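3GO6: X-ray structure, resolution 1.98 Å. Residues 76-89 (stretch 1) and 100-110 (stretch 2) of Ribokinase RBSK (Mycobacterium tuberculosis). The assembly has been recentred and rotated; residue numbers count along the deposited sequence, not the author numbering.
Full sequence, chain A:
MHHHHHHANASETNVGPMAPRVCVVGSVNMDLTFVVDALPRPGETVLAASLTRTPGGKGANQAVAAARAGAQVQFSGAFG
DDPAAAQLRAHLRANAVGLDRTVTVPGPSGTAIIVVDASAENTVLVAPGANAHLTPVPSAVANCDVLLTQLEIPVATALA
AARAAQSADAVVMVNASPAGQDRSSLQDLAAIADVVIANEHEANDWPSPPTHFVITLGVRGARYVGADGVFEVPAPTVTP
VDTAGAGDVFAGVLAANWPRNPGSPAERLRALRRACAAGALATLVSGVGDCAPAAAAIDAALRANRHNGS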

# COMPACT_ATOMS: atom_id res chain seq x y z
N SER A 76 -0.46 19.57 16.36
CA SER A 76 0.19 20.44 15.39
C SER A 76 0.88 19.55 14.36
O SER A 76 1.77 18.77 14.69
CB SER A 76 1.19 21.36 16.09
OG SER A 76 1.83 22.21 15.14
N GLY A 77 0.44 19.64 13.11
CA GLY A 77 0.94 18.78 12.04
C GLY A 77 0.54 19.37 10.69
O GLY A 77 -0.26 20.33 10.63
N ALA A 78 1.10 18.81 9.62
CA ALA A 78 0.85 19.31 8.27
C ALA A 78 0.02 18.32 7.50
O ALA A 78 0.40 17.15 7.38
CB ALA A 78 2.17 19.55 7.55
N PHE A 79 -1.13 18.77 7.01
CA PHE A 79 -1.98 17.98 6.14
C PHE A 79 -1.62 18.37 4.71
O PHE A 79 -1.16 19.49 4.48
CB PHE A 79 -3.47 18.30 6.37
CG PHE A 79 -3.97 17.89 7.72
CD1 PHE A 79 -4.41 16.59 7.95
CD2 PHE A 79 -4.02 18.82 8.77
CE1 PHE A 79 -4.89 16.21 9.21
CE2 PHE A 79 -4.49 18.44 10.03
CZ PHE A 79 -4.92 17.12 10.25
N GLY A 80 -1.82 17.47 3.75
CA GLY A 80 -1.70 17.81 2.33
C GLY A 80 -2.95 18.56 1.88
O GLY A 80 -3.90 18.70 2.67
N ASP A 81 -2.95 19.05 0.64
CA ASP A 81 -4.11 19.80 0.15
C ASP A 81 -4.96 18.89 -0.74
O ASP A 81 -5.35 19.24 -1.85
CB ASP A 81 -3.67 21.13 -0.53
CG ASP A 81 -2.91 20.92 -1.84
OD1 ASP A 81 -2.39 19.81 -2.08
OD2 ASP A 81 -2.84 21.89 -2.65
N ASP A 82 -5.23 17.69 -0.22
CA ASP A 82 -5.83 16.62 -1.00
C ASP A 82 -7.08 16.05 -0.32
O ASP A 82 -7.36 16.39 0.83
CB ASP A 82 -4.78 15.52 -1.29
CG ASP A 82 -4.19 14.89 -0.02
OD1 ASP A 82 -4.55 15.24 1.14
OD2 ASP A 82 -3.32 14.01 -0.19
N PRO A 83 -7.87 15.24 -1.05
CA PRO A 83 -9.02 14.55 -0.42
C PRO A 83 -8.70 13.75 0.86
O PRO A 83 -9.51 13.78 1.82
CB PRO A 83 -9.51 13.63 -1.54
CG PRO A 83 -9.22 14.41 -2.77
CD PRO A 83 -7.83 14.99 -2.50
N ALA A 84 -7.56 13.06 0.90
CA ALA A 84 -7.16 12.32 2.13
C ALA A 84 -7.21 13.21 3.35
O ALA A 84 -7.63 12.78 4.42
CB ALA A 84 -5.75 11.74 1.99
N ALA A 85 -6.76 14.46 3.20
CA ALA A 85 -6.68 15.37 4.34
C ALA A 85 -8.02 15.59 5.02
O ALA A 85 -8.07 15.80 6.23
CB ALA A 85 -6.09 16.69 3.91
N ALA A 86 -9.12 15.56 4.27
CA ALA A 86 -10.45 15.76 4.88
C ALA A 86 -10.80 14.63 5.85
O ALA A 86 -11.29 14.86 6.94
CB ALA A 86 -11.53 15.86 3.79
N GLN A 87 -10.51 13.40 5.43
CA GLN A 87 -10.72 12.20 6.23
C GLN A 87 -9.79 12.17 7.46
O GLN A 87 -10.21 11.77 8.56
CB GLN A 87 -10.54 10.98 5.32
CG GLN A 87 -10.90 9.64 5.94
CD GLN A 87 -10.80 8.47 4.96
OE1 GLN A 87 -10.71 8.67 3.74
NE2 GLN A 87 -10.84 7.25 5.49
N LEU A 88 -8.54 12.59 7.28
CA LEU A 88 -7.57 12.65 8.37
C LEU A 88 -7.97 13.67 9.44
O LEU A 88 -7.91 13.38 10.65
CB LEU A 88 -6.16 12.99 7.83
CG LEU A 88 -5.57 11.96 6.87
CD1 LEU A 88 -4.22 12.48 6.34
CD2 LEU A 88 -5.41 10.62 7.61
N ARG A 89 -8.38 14.85 9.00
CA ARG A 89 -8.87 15.89 9.92
C ARG A 89 -10.12 15.44 10.69
O ARG A 89 -10.24 15.68 11.88
CB ARG A 89 -9.23 17.17 9.14
CG ARG A 89 -8.06 17.99 8.64
CD ARG A 89 -8.54 18.97 7.53
NE ARG A 89 -7.43 19.77 6.98
CZ ARG A 89 -6.88 20.77 7.65
NH1 ARG A 89 -7.36 21.06 8.86
NH2 ARG A 89 -5.87 21.47 7.14
N ASP A 100 -6.46 23.61 15.65
CA ASP A 100 -6.25 25.01 15.28
C ASP A 100 -4.80 25.37 14.99
O ASP A 100 -4.55 26.36 14.33
CB ASP A 100 -6.86 25.96 16.30
CG ASP A 100 -8.36 25.72 16.50
OD1 ASP A 100 -9.07 25.33 15.53
OD2 ASP A 100 -8.82 25.88 17.65
N ARG A 101 -3.85 24.55 15.44
CA ARG A 101 -2.43 24.80 15.19
C ARG A 101 -1.87 23.94 14.04
O ARG A 101 -0.65 23.79 13.90
CB ARG A 101 -1.60 24.58 16.46
CG ARG A 101 -2.17 25.22 17.72
CD ARG A 101 -1.70 24.48 18.97
NE ARG A 101 -2.34 25.02 20.18
CZ ARG A 101 -1.89 24.87 21.43
NH1 ARG A 101 -0.78 24.19 21.68
NH2 ARG A 101 -2.57 25.42 22.44
N THR A 102 -2.75 23.37 13.23
CA THR A 102 -2.30 22.57 12.09
C THR A 102 -2.15 23.46 10.86
O THR A 102 -2.61 24.62 10.85
CB THR A 102 -3.26 21.41 11.80
OG1 THR A 102 -4.55 21.92 11.46
CG2 THR A 102 -3.40 20.49 13.03
N VAL A 103 -1.49 22.93 9.83
CA VAL A 103 -1.34 23.66 8.58
C VAL A 103 -1.72 22.76 7.40
O VAL A 103 -1.76 21.52 7.52
CB VAL A 103 0.10 24.21 8.38
CG1 VAL A 103 0.44 25.27 9.41
CG2 VAL A 103 1.13 23.09 8.42
N THR A 104 -2.04 23.39 6.27
CA THR A 104 -2.17 22.70 5.00
C THR A 104 -0.94 23.04 4.17
O THR A 104 -0.55 24.20 4.07
CB THR A 104 -3.48 23.08 4.30
OG1 THR A 104 -4.56 22.62 5.10
CG2 THR A 104 -3.60 22.39 2.92
N VAL A 105 -0.31 22.01 3.61
CA VAL A 105 0.89 22.16 2.78
C VAL A 105 0.55 21.64 1.37
O VAL A 105 -0.28 20.74 1.24
CB VAL A 105 2.08 21.40 3.46
CG1 VAL A 105 3.16 21.03 2.49
CG2 VAL A 105 2.65 22.28 4.59
N PRO A 106 1.12 22.25 0.31
CA PRO A 106 0.79 21.72 -1.01
C PRO A 106 1.17 20.23 -1.20
O PRO A 106 2.17 19.77 -0.66
CB PRO A 106 1.62 22.60 -1.97
CG PRO A 106 1.87 23.85 -1.21
CD PRO A 106 2.01 23.43 0.22
N GLY A 107 0.37 19.50 -1.96
CA GLY A 107 0.71 18.12 -2.32
C GLY A 107 0.15 17.08 -1.35
O GLY A 107 -0.69 17.40 -0.50
N PRO A 108 0.54 15.82 -1.53
CA PRO A 108 -0.12 14.73 -0.82
C PRO A 108 0.07 14.74 0.70
O PRO A 108 1.15 15.11 1.21
CB PRO A 108 0.53 13.47 -1.43
CG PRO A 108 1.06 13.93 -2.76
CD PRO A 108 1.54 15.33 -2.50
N SER A 109 -0.97 14.33 1.40
CA SER A 109 -0.85 13.96 2.81
C SER A 109 0.07 12.73 2.89
O SER A 109 0.21 12.00 1.91
CB SER A 109 -2.24 13.63 3.37
OG SER A 109 -3.10 14.77 3.33
N GLY A 110 0.68 12.47 4.04
CA GLY A 110 1.48 11.24 4.21
C GLY A 110 0.73 9.94 3.97
O GLY A 110 -0.49 9.87 4.13
O HOH W 1 -0.13 14.56 6.11
O HOH W 2 -5.21 23.48 9.15

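The two stretches pair as parallel strands, A78 beside V103 and F79 beside T104. Three backbone bonds carry the register: V103 N to G77 O (3.0 Å), F79 N to V103 O (2.9 Å) and V105 N to F79 O (2.8 Å). G77 N is the exception, buried by the contact without a partner in the model. On one face, A78 CB packs on V103 CG2 at 3.8 Å.

Past the strands, D81 and G107 exchange bonds. D81 N donates to G107 O (3.0 Å), and G107 N donates to D81 OD1 (2.8 Å). G107 has a positive phi of 92°, where a CB would jam against the preceding carbonyl. G80 must also be bare: a CB would lie 2.3 Å from both S109 N and G107 O.

S109 is the polar hub. Its OG accepts from G80 N (3.0 Å) and donates to D82 OD1 (2.7 Å), while S109 N donates to D82 OD2 (2.9 Å). D82 thus uses both carboxylate oxygens on one residue. D82 OD1 also caps the helix, accepting from A85 N at 3.1 Å.

From that helix, R89 NH2 reaches T104 OG1 at 2.7 Å in a weak bond. Water 2 links R89 NH2 to T102 OG1, and water 1 joins A78 O to G110 N. The contact buries 770 Å² in total.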